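Long-range contact in archease, possible chaperone (Thermotoga maritima, PDB 1J5U), which probably activates the tRNA-splicing ligase RtcB by promoting its guanylylation, binds calcium, and may also act as a chaperone: residues E33-L44 / A85-L96. Sequence-based numbering, arbitrary orientation.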
ATOM      1  N   GLU A  33       9.807  -3.135  -7.245  1.00 14.79           N
ATOM      2  CA  GLU A  33       9.077  -4.280  -6.728  1.00 14.52           C
ATOM      3  C   GLU A  33       9.200  -4.368  -5.203  1.00 13.59           C
ATOM      4  O   GLU A  33       8.221  -4.675  -4.517  1.00 12.13           O
ATOM      5  CB  GLU A  33       9.608  -5.568  -7.355  1.00 17.04           C
ATOM      6  CG  GLU A  33       8.869  -6.798  -6.894  1.00 20.02           C
ATOM      7  CD  GLU A  33       9.339  -8.069  -7.598  1.00 23.44           C
ATOM      8  OE1 GLU A  33      10.114  -7.962  -8.565  1.00 23.11           O
ATOM      9  OE2 GLU A  33       8.920  -9.167  -7.182  1.00 24.33           O
ATOM     10  N   GLU A  34      10.389  -4.091  -4.669  1.00 13.28           N
ATOM     11  CA  GLU A  34      10.578  -4.163  -3.220  1.00 13.86           C
ATOM     12  C   GLU A  34       9.829  -3.029  -2.504  1.00 11.62           C
ATOM     13  O   GLU A  34       9.425  -3.190  -1.363  1.00 12.70           O
ATOM     14  CB  GLU A  34      12.067  -4.146  -2.849  1.00 14.14           C
ATOM     15  CG  GLU A  34      12.795  -5.417  -3.263  1.00 18.35           C
ATOM     16  CD  GLU A  34      14.187  -5.526  -2.645  1.00 21.44           C
ATOM     17  OE1 GLU A  34      14.699  -4.537  -2.072  1.00 20.57           O
ATOM     18  OE2 GLU A  34      14.774  -6.609  -2.750  1.00 25.23           O
ATOM     19  N   LEU A  35       9.655  -1.891  -3.166  1.00 11.74           N
ATOM     20  CA  LEU A  35       8.881  -0.824  -2.551  1.00 13.54           C
ATOM     21  C   LEU A  35       7.432  -1.285  -2.464  1.00 12.37           C
ATOM     22  O   LEU A  35       6.748  -0.992  -1.489  1.00 11.48           O
ATOM     23  CB  LEU A  35       8.972   0.471  -3.352  1.00 13.13           C
ATOM     24  CG  LEU A  35      10.396   1.045  -3.408  1.00 15.86           C
ATOM     25  CD1 LEU A  35      10.342   2.394  -4.057  1.00 15.66           C
ATOM     26  CD2 LEU A  35      10.980   1.174  -1.980  1.00 15.32           C
ATOM     27  N   LEU A  36       6.956  -2.000  -3.488  1.00 12.94           N
ATOM     28  CA  LEU A  36       5.577  -2.505  -3.445  1.00 13.94           C
ATOM     29  C   LEU A  36       5.453  -3.579  -2.361  1.00 13.31           C
ATOM     30  O   LEU A  36       4.409  -3.696  -1.729  1.00 13.85           O
ATOM     31  CB  LEU A  36       5.139  -3.087  -4.800  1.00 13.01           C
ATOM     32  CG  LEU A  36       4.709  -2.051  -5.859  1.00 14.49           C
ATOM     33  CD1 LEU A  36       4.522  -2.745  -7.207  1.00 12.85           C
ATOM     34  CD2 LEU A  36       3.409  -1.375  -5.426  1.00 12.41           C
ATOM     35  N   GLU A  37       6.504  -4.372  -2.155  1.00 11.75           N
ATOM     36  CA  GLU A  37       6.475  -5.403  -1.117  1.00 11.93           C
ATOM     37  C   GLU A  37       6.342  -4.670   0.234  1.00 12.69           C
ATOM     38  O   GLU A  37       5.623  -5.117   1.122  1.00 12.40           O
ATOM     39  CB  GLU A  37       7.778  -6.230  -1.119  1.00 12.46           C
ATOM     40  CG  GLU A  37       7.902  -7.258  -2.285  1.00 21.57           C
ATOM     41  CD  GLU A  37       9.344  -7.750  -2.506  1.00 26.30           C
ATOM     42  OE1 GLU A  37      10.056  -7.961  -1.519  1.00 32.06           O
ATOM     43  OE2 GLU A  37       9.774  -7.930  -3.665  1.00 32.82           O
ATOM     44  N   GLU A  38       7.055  -3.550   0.382  1.00 11.06           N
ATOM     45  CA  GLU A  38       6.965  -2.783   1.625  1.00 13.03           C
ATOM     46  C   GLU A  38       5.576  -2.116   1.789  1.00 12.76           C
ATOM     47  O   GLU A  38       5.057  -2.002   2.899  1.00 12.82           O
ATOM     48  CB  GLU A  38       8.095  -1.754   1.681  1.00 13.14           C
ATOM     49  CG  GLU A  38       9.458  -2.392   2.059  1.00 11.45           C
ATOM     50  CD  GLU A  38       9.378  -3.189   3.354  1.00 13.97           C
ATOM     51  OE1 GLU A  38       8.565  -2.811   4.222  1.00 14.68           O
ATOM     52  OE2 GLU A  38      10.122  -4.188   3.519  1.00 14.43           O
ATOM     53  N   ALA A  39       4.965  -1.680   0.688  1.00 13.51           N
ATOM     54  CA  ALA A  39       3.610  -1.090   0.771  1.00 13.13           C
ATOM     55  C   ALA A  39       2.684  -2.206   1.255  1.00 13.44           C
ATOM     56  O   ALA A  39       1.805  -1.996   2.100  1.00 13.01           O
ATOM     57  CB  ALA A  39       3.146  -0.573  -0.611  1.00 12.38           C
ATOM     58  N   ARG A  40       2.879  -3.399   0.710  1.00 13.49           N
ATOM     59  CA  ARG A  40       2.094  -4.553   1.123  1.00 14.71           C
ATOM     60  C   ARG A  40       2.287  -4.799   2.637  1.00 15.54           C
ATOM     61  O   ARG A  40       1.319  -4.966   3.376  1.00 15.53           O
ATOM     62  CB  ARG A  40       2.539  -5.816   0.366  1.00 14.62           C
ATOM     63  CG  ARG A  40       1.933  -7.114   0.949  1.00 17.67           C
ATOM     64  CD  ARG A  40       2.772  -8.351   0.546  1.00 19.55           C
ATOM     65  NE  ARG A  40       4.099  -8.253   1.145  1.00 21.96           N
ATOM     66  CZ  ARG A  40       5.181  -8.895   0.710  1.00 24.34           C
ATOM     67  NH1 ARG A  40       5.094  -9.712  -0.338  1.00 24.84           N
ATOM     68  NH2 ARG A  40       6.362  -8.674   1.285  1.00 20.99           N
ATOM     69  N   ASN A  41       3.542  -4.864   3.078  1.00 13.70           N
ATOM     70  CA  ASN A  41       3.827  -5.088   4.494  1.00 15.09           C
ATOM     71  C   ASN A  41       3.097  -4.078   5.388  1.00 14.10           C
ATOM     72  O   ASN A  41       2.539  -4.451   6.413  1.00 16.90           O
ATOM     73  CB  ASN A  41       5.346  -5.021   4.758  1.00 14.19           C
ATOM     74  CG  ASN A  41       6.092  -6.182   4.137  1.00 15.05           C
ATOM     75  OD1 ASN A  41       5.485  -7.188   3.768  1.00 13.88           O
ATOM     76  ND2 ASN A  41       7.418  -6.057   4.023  1.00 14.52           N
ATOM     77  N   ILE A  42       3.099  -2.812   4.992  1.00 13.98           N
ATOM     78  CA  ILE A  42       2.436  -1.758   5.753  1.00 14.11           C
ATOM     79  C   ILE A  42       0.931  -2.016   5.881  1.00 15.87           C
ATOM     80  O   ILE A  42       0.374  -1.940   6.987  1.00 13.79           O
ATOM     81  CB  ILE A  42       2.664  -0.357   5.095  1.00 14.45           C
ATOM     82  CG1 ILE A  42       4.141   0.067   5.245  1.00 12.29           C
ATOM     83  CG2 ILE A  42       1.728   0.692   5.740  1.00 16.34           C
ATOM     84  CD1 ILE A  42       4.488   1.380   4.542  1.00 12.43           C
ATOM     85  N   LEU A  43       0.280  -2.328   4.753  1.00 14.29           N
ATOM     86  CA  LEU A  43      -1.155  -2.601   4.734  1.00 15.81           C
ATOM     87  C   LEU A  43      -1.558  -3.746   5.678  1.00 16.93           C
ATOM     88  O   LEU A  43      -2.515  -3.618   6.458  1.00 19.84           O
ATOM     89  CB  LEU A  43      -1.626  -2.910   3.281  1.00 13.97           C
ATOM     90  CG  LEU A  43      -1.552  -1.757   2.262  1.00 14.41           C
ATOM     91  CD1 LEU A  43      -2.033  -2.252   0.885  1.00 17.12           C
ATOM     92  CD2 LEU A  43      -2.432  -0.572   2.730  1.00 16.61           C
ATOM     93  N   LEU A  44      -0.828  -4.853   5.621  1.00 18.16           N
ATOM     94  CA  LEU A  44      -1.098  -6.025   6.466  1.00 18.77           C
ATOM     95  C   LEU A  44      -0.857  -5.741   7.956  1.00 21.91           C
ATOM     96  O   LEU A  44      -1.649  -6.130   8.824  1.00 21.02           O
ATOM     97  CB  LEU A  44      -0.191  -7.185   6.055  1.00 20.93           C
ATOM     98  CG  LEU A  44      -0.385  -7.691   4.622  1.00 23.08           C
ATOM     99  CD1 LEU A  44       0.617  -8.797   4.308  1.00 22.47           C
ATOM    100  CD2 LEU A  44      -1.804  -8.194   4.482  1.00 22.78           C
ATOM    101  N   ALA A  85      -6.344  -9.633   0.556  1.00 18.41           N
ATOM    102  CA  ALA A  85      -5.128  -8.894   0.867  1.00 19.70           C
ATOM    103  C   ALA A  85      -3.914  -9.323   0.035  1.00 17.57           C
ATOM    104  O   ALA A  85      -3.712 -10.512  -0.221  1.00 16.98           O
ATOM    105  CB  ALA A  85      -4.813  -9.033   2.360  1.00 16.46           C
ATOM    106  N   PRO A  86      -3.109  -8.348  -0.421  1.00 18.39           N
ATOM    107  CA  PRO A  86      -1.917  -8.679  -1.214  1.00 17.50           C
ATOM    108  C   PRO A  86      -0.982  -9.523  -0.339  1.00 18.47           C
ATOM    109  O   PRO A  86      -0.742  -9.203   0.823  1.00 16.98           O
ATOM    110  CB  PRO A  86      -1.341  -7.302  -1.569  1.00 18.11           C
ATOM    111  CG  PRO A  86      -1.764  -6.437  -0.363  1.00 18.22           C
ATOM    112  CD  PRO A  86      -3.220  -6.887  -0.204  1.00 17.80           C
ATOM    113  N   TRP A  87      -0.447 -10.600  -0.894  1.00 17.90           N
ATOM    114  CA  TRP A  87       0.413 -11.487  -0.121  1.00 19.03           C
ATOM    115  C   TRP A  87       1.794 -11.722  -0.735  1.00 19.65           C
ATOM    116  O   TRP A  87       2.834 -11.566  -0.065  1.00 17.85           O
ATOM    117  CB  TRP A  87      -0.326 -12.825   0.090  1.00 19.11           C
ATOM    118  CG  TRP A  87       0.490 -13.903   0.746  1.00 23.68           C
ATOM    119  CD1 TRP A  87       1.107 -13.851   1.970  1.00 25.17           C
ATOM    120  CD2 TRP A  87       0.766 -15.200   0.215  1.00 25.92           C
ATOM    121  NE1 TRP A  87       1.749 -15.037   2.227  1.00 26.27           N
ATOM    122  CE2 TRP A  87       1.558 -15.883   1.166  1.00 27.46           C
ATOM    123  CE3 TRP A  87       0.419 -15.853  -0.976  1.00 28.84           C
ATOM    124  CZ2 TRP A  87       2.010 -17.193   0.964  1.00 29.76           C
ATOM    125  CZ3 TRP A  87       0.869 -17.161  -1.180  1.00 30.84           C
ATOM    126  CH2 TRP A  87       1.657 -17.815  -0.209  1.00 31.85           C
ATOM    127  N   ARG A  88       1.810 -12.109  -2.008  1.00 19.93           N
ATOM    128  CA  ARG A  88       3.071 -12.353  -2.690  1.00 20.90           C
ATOM    129  C   ARG A  88       3.127 -11.582  -4.001  1.00 18.89           C
ATOM    130  O   ARG A  88       2.096 -11.279  -4.596  1.00 16.82           O
ATOM    131  CB  ARG A  88       3.255 -13.853  -2.947  1.00 25.27           C
ATOM    132  CG  ARG A  88       3.590 -14.637  -1.671  1.00 31.98           C
ATOM    133  CD  ARG A  88       5.038 -14.382  -1.236  1.00 36.99           C
ATOM    134  NE  ARG A  88       5.361 -14.950   0.074  1.00 41.63           N
ATOM    135  CZ  ARG A  88       5.132 -14.342   1.238  1.00 44.30           C
ATOM    136  NH1 ARG A  88       4.571 -13.137   1.270  1.00 44.02           N
ATOM    137  NH2 ARG A  88       5.473 -14.937   2.375  1.00 44.01           N
ATOM    138  N   ILE A  89       4.338 -11.258  -4.423  1.00 15.66           N
ATOM    139  CA  ILE A  89       4.543 -10.517  -5.653  1.00 17.78           C
ATOM    140  C   ILE A  89       5.623 -11.210  -6.461  1.00 18.77           C
ATOM    141  O   ILE A  89       6.717 -11.505  -5.953  1.00 19.10           O
ATOM    142  CB  ILE A  89       4.971  -9.065  -5.368  1.00 17.61           C
ATOM    143  CG1 ILE A  89       3.953  -8.409  -4.419  1.00 16.24           C
ATOM    144  CG2 ILE A  89       5.071  -8.295  -6.700  1.00 15.76           C
ATOM    145  CD1 ILE A  89       4.409  -7.080  -3.829  1.00 19.69           C
ATOM    146  N   LYS A  90       5.305 -11.463  -7.724  1.00 19.54           N
ATOM    147  CA  LYS A  90       6.221 -12.155  -8.626  1.00 21.30           C
ATOM    148  C   LYS A  90       6.312 -11.426  -9.960  1.00 19.50           C
ATOM    149  O   LYS A  90       5.303 -11.205 -10.620  1.00 20.26           O
ATOM    150  CB  LYS A  90       5.712 -13.590  -8.825  1.00 22.99           C
ATOM    151  CG  LYS A  90       6.464 -14.432  -9.857  1.00 28.09           C
ATOM    152  CD  LYS A  90       5.812 -15.820  -9.964  1.00 32.24           C
ATOM    153  CE  LYS A  90       6.228 -16.526 -11.239  1.00 34.98           C
ATOM    154  NZ  LYS A  90       7.708 -16.410 -11.435  1.00 36.93           N
ATOM    155  N   ARG A  91       7.515 -11.028 -10.345  1.00 18.74           N
ATOM    156  CA  ARG A  91       7.699 -10.345 -11.613  1.00 21.08           C
ATOM    157  C   ARG A  91       7.526 -11.347 -12.753  1.00 22.37           C
ATOM    158  O   ARG A  91       7.955 -12.492 -12.655  1.00 19.14           O
ATOM    159  CB  ARG A  91       9.097  -9.720 -11.703  1.00 23.55           C
ATOM    160  CG  ARG A  91       9.420  -9.124 -13.064  1.00 26.94           C
ATOM    161  CD  ARG A  91      10.684  -8.262 -13.029  1.00 31.36           C
ATOM    162  NE  ARG A  91      11.012  -7.738 -14.351  1.00 36.84           N
ATOM    163  CZ  ARG A  91      11.844  -6.721 -14.571  1.00 39.26           C
ATOM    164  NH1 ARG A  91      12.437  -6.110 -13.544  1.00 40.39           N
ATOM    165  NH2 ARG A  91      12.076  -6.308 -15.814  1.00 39.05           N
ATOM    166  N   GLU A  92       6.875 -10.898 -13.816  1.00 23.65           N
ATOM    167  CA  GLU A  92       6.649 -11.704 -15.013  1.00 26.02           C
ATOM    168  C   GLU A  92       6.824 -10.725 -16.161  1.00 26.23           C
ATOM    169  O   GLU A  92       5.906  -9.980 -16.502  1.00 27.12           O
ATOM    170  CB  GLU A  92       5.235 -12.298 -15.002  1.00 26.57           C
ATOM    171  CG  GLU A  92       5.241 -13.810 -14.798  1.00 30.73           C
ATOM    172  CD  GLU A  92       3.920 -14.345 -14.329  1.00 31.46           C
ATOM    173  OE1 GLU A  92       2.877 -13.849 -14.811  1.00 32.33           O
ATOM    174  OE2 GLU A  92       3.924 -15.267 -13.488  1.00 29.34           O
ATOM    175  N   GLY A  93       8.027 -10.702 -16.727  1.00 27.30           N
ATOM    176  CA  GLY A  93       8.310  -9.777 -17.809  1.00 28.97           C
ATOM    177  C   GLY A  93       8.275  -8.342 -17.302  1.00 28.54           C
ATOM    178  O   GLY A  93       8.962  -7.996 -16.339  1.00 29.36           O
ATOM    179  N   ASN A  94       7.475  -7.499 -17.943  1.00 28.15           N
ATOM    180  CA  ASN A  94       7.380  -6.113 -17.522  1.00 26.73           C
ATOM    181  C   ASN A  94       6.082  -5.897 -16.741  1.00 24.49           C
ATOM    182  O   ASN A  94       5.468  -4.830 -16.785  1.00 21.05           O
ATOM    183  CB  ASN A  94       7.478  -5.181 -18.743  1.00 29.66           C
ATOM    184  CG  ASN A  94       6.300  -5.315 -19.693  1.00 31.39           C
ATOM    185  OD1 ASN A  94       5.605  -6.321 -19.706  1.00 31.13           O
ATOM    186  ND2 ASN A  94       6.083  -4.283 -20.508  1.00 34.10           N
ATOM    187  N   GLU A  95       5.677  -6.940 -16.022  1.00 22.53           N
ATOM    188  CA  GLU A  95       4.471  -6.901 -15.206  1.00 21.76           C
ATOM    189  C   GLU A  95       4.689  -7.617 -13.893  1.00 20.21           C
ATOM    190  O   GLU A  95       5.630  -8.382 -13.753  1.00 19.55           O
ATOM    191  CB  GLU A  95       3.326  -7.597 -15.891  1.00 23.00           C
ATOM    192  CG  GLU A  95       2.880  -6.984 -17.178  1.00 23.05           C
ATOM    193  CD  GLU A  95       1.778  -7.803 -17.764  1.00 24.86           C
ATOM    194  OE1 GLU A  95       0.593  -7.505 -17.467  1.00 24.11           O
ATOM    195  OE2 GLU A  95       2.110  -8.766 -18.496  1.00 24.16           O
ATOM    196  N   LEU A  96       3.800  -7.367 -12.938  1.00 17.42           N
ATOM    197  CA  LEU A  96       3.898  -8.022 -11.649  1.00 17.98           C
ATOM    198  C   LEU A  96       2.647  -8.830 -11.370  1.00 15.89           C
ATOM    199  O   LEU A  96       1.524  -8.314 -11.475  1.00 16.25           O
ATOM    200  CB  LEU A  96       4.079  -6.987 -10.543  1.00 16.20           C
ATOM    201  CG  LEU A  96       5.354  -6.153 -10.656  1.00 16.82           C
ATOM    202  CD1 LEU A  96       5.237  -5.007  -9.640  1.00 18.95           C
ATOM    203  CD2 LEU A  96       6.601  -7.016 -10.367  1.00 14.74           C
TER
HETATM  204  O   HOH W   1       9.785 -11.309  -8.462  1.00 22.71           O
HETATM  205  O   HOH W   2       6.479 -11.231  -2.385  1.00 21.82           O
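Arg40 and Pro86, whose CA atoms lie 6.2 Å apart, mark where helix 33-44 passes nearest to strand 85-92; the two axes approach to 8.5 Å and run roughly antiparallel, at 146°. Arg40 lays its aliphatic stem along the proline, CG to Pro86 CG 4.0 Å. With CG anti to its own N (chi1 169°) and a bend at chi3, the chain brings NH1 within 2.9 Å of Trp87 O; that carbonyl accepts a hydrogen bond from Arg88 NH1. Water 2, in the guanidinium plane, accepts from both Arg40 NH1 and Ile89 N, while NE and NH2 grip Asn41 OD1 side-on from one face of its amide. A leucine at Arg40 would probably deprive Asn41 OD1 of both these N-H donors and leave the water with Ile89 N but without its link to the helix. In the fold, the helix covers the edge strand of an antiparallel sheet, at a classic beta bulge where Trp87 and Arg88 both face Thr99. Ile89 points CD1 against the helix backbone, 3.8 Å from Glu37 CA. Leu36 CD1 presses tightly on Leu96 CD1 (3.4 Å), and Phe69 and Trp76 of helix 66-81 also touch Leu36. Toward the hairpin, whose turn from Glu92 to Glu95 is type II', extended Glu33 passes alongside Ile89, and water 1 donates to its OE2 (2.6 Å) while accepting from Arg91 N. At the other end, Leu44 CD2 meets Ala85 CB at 3.8 Å.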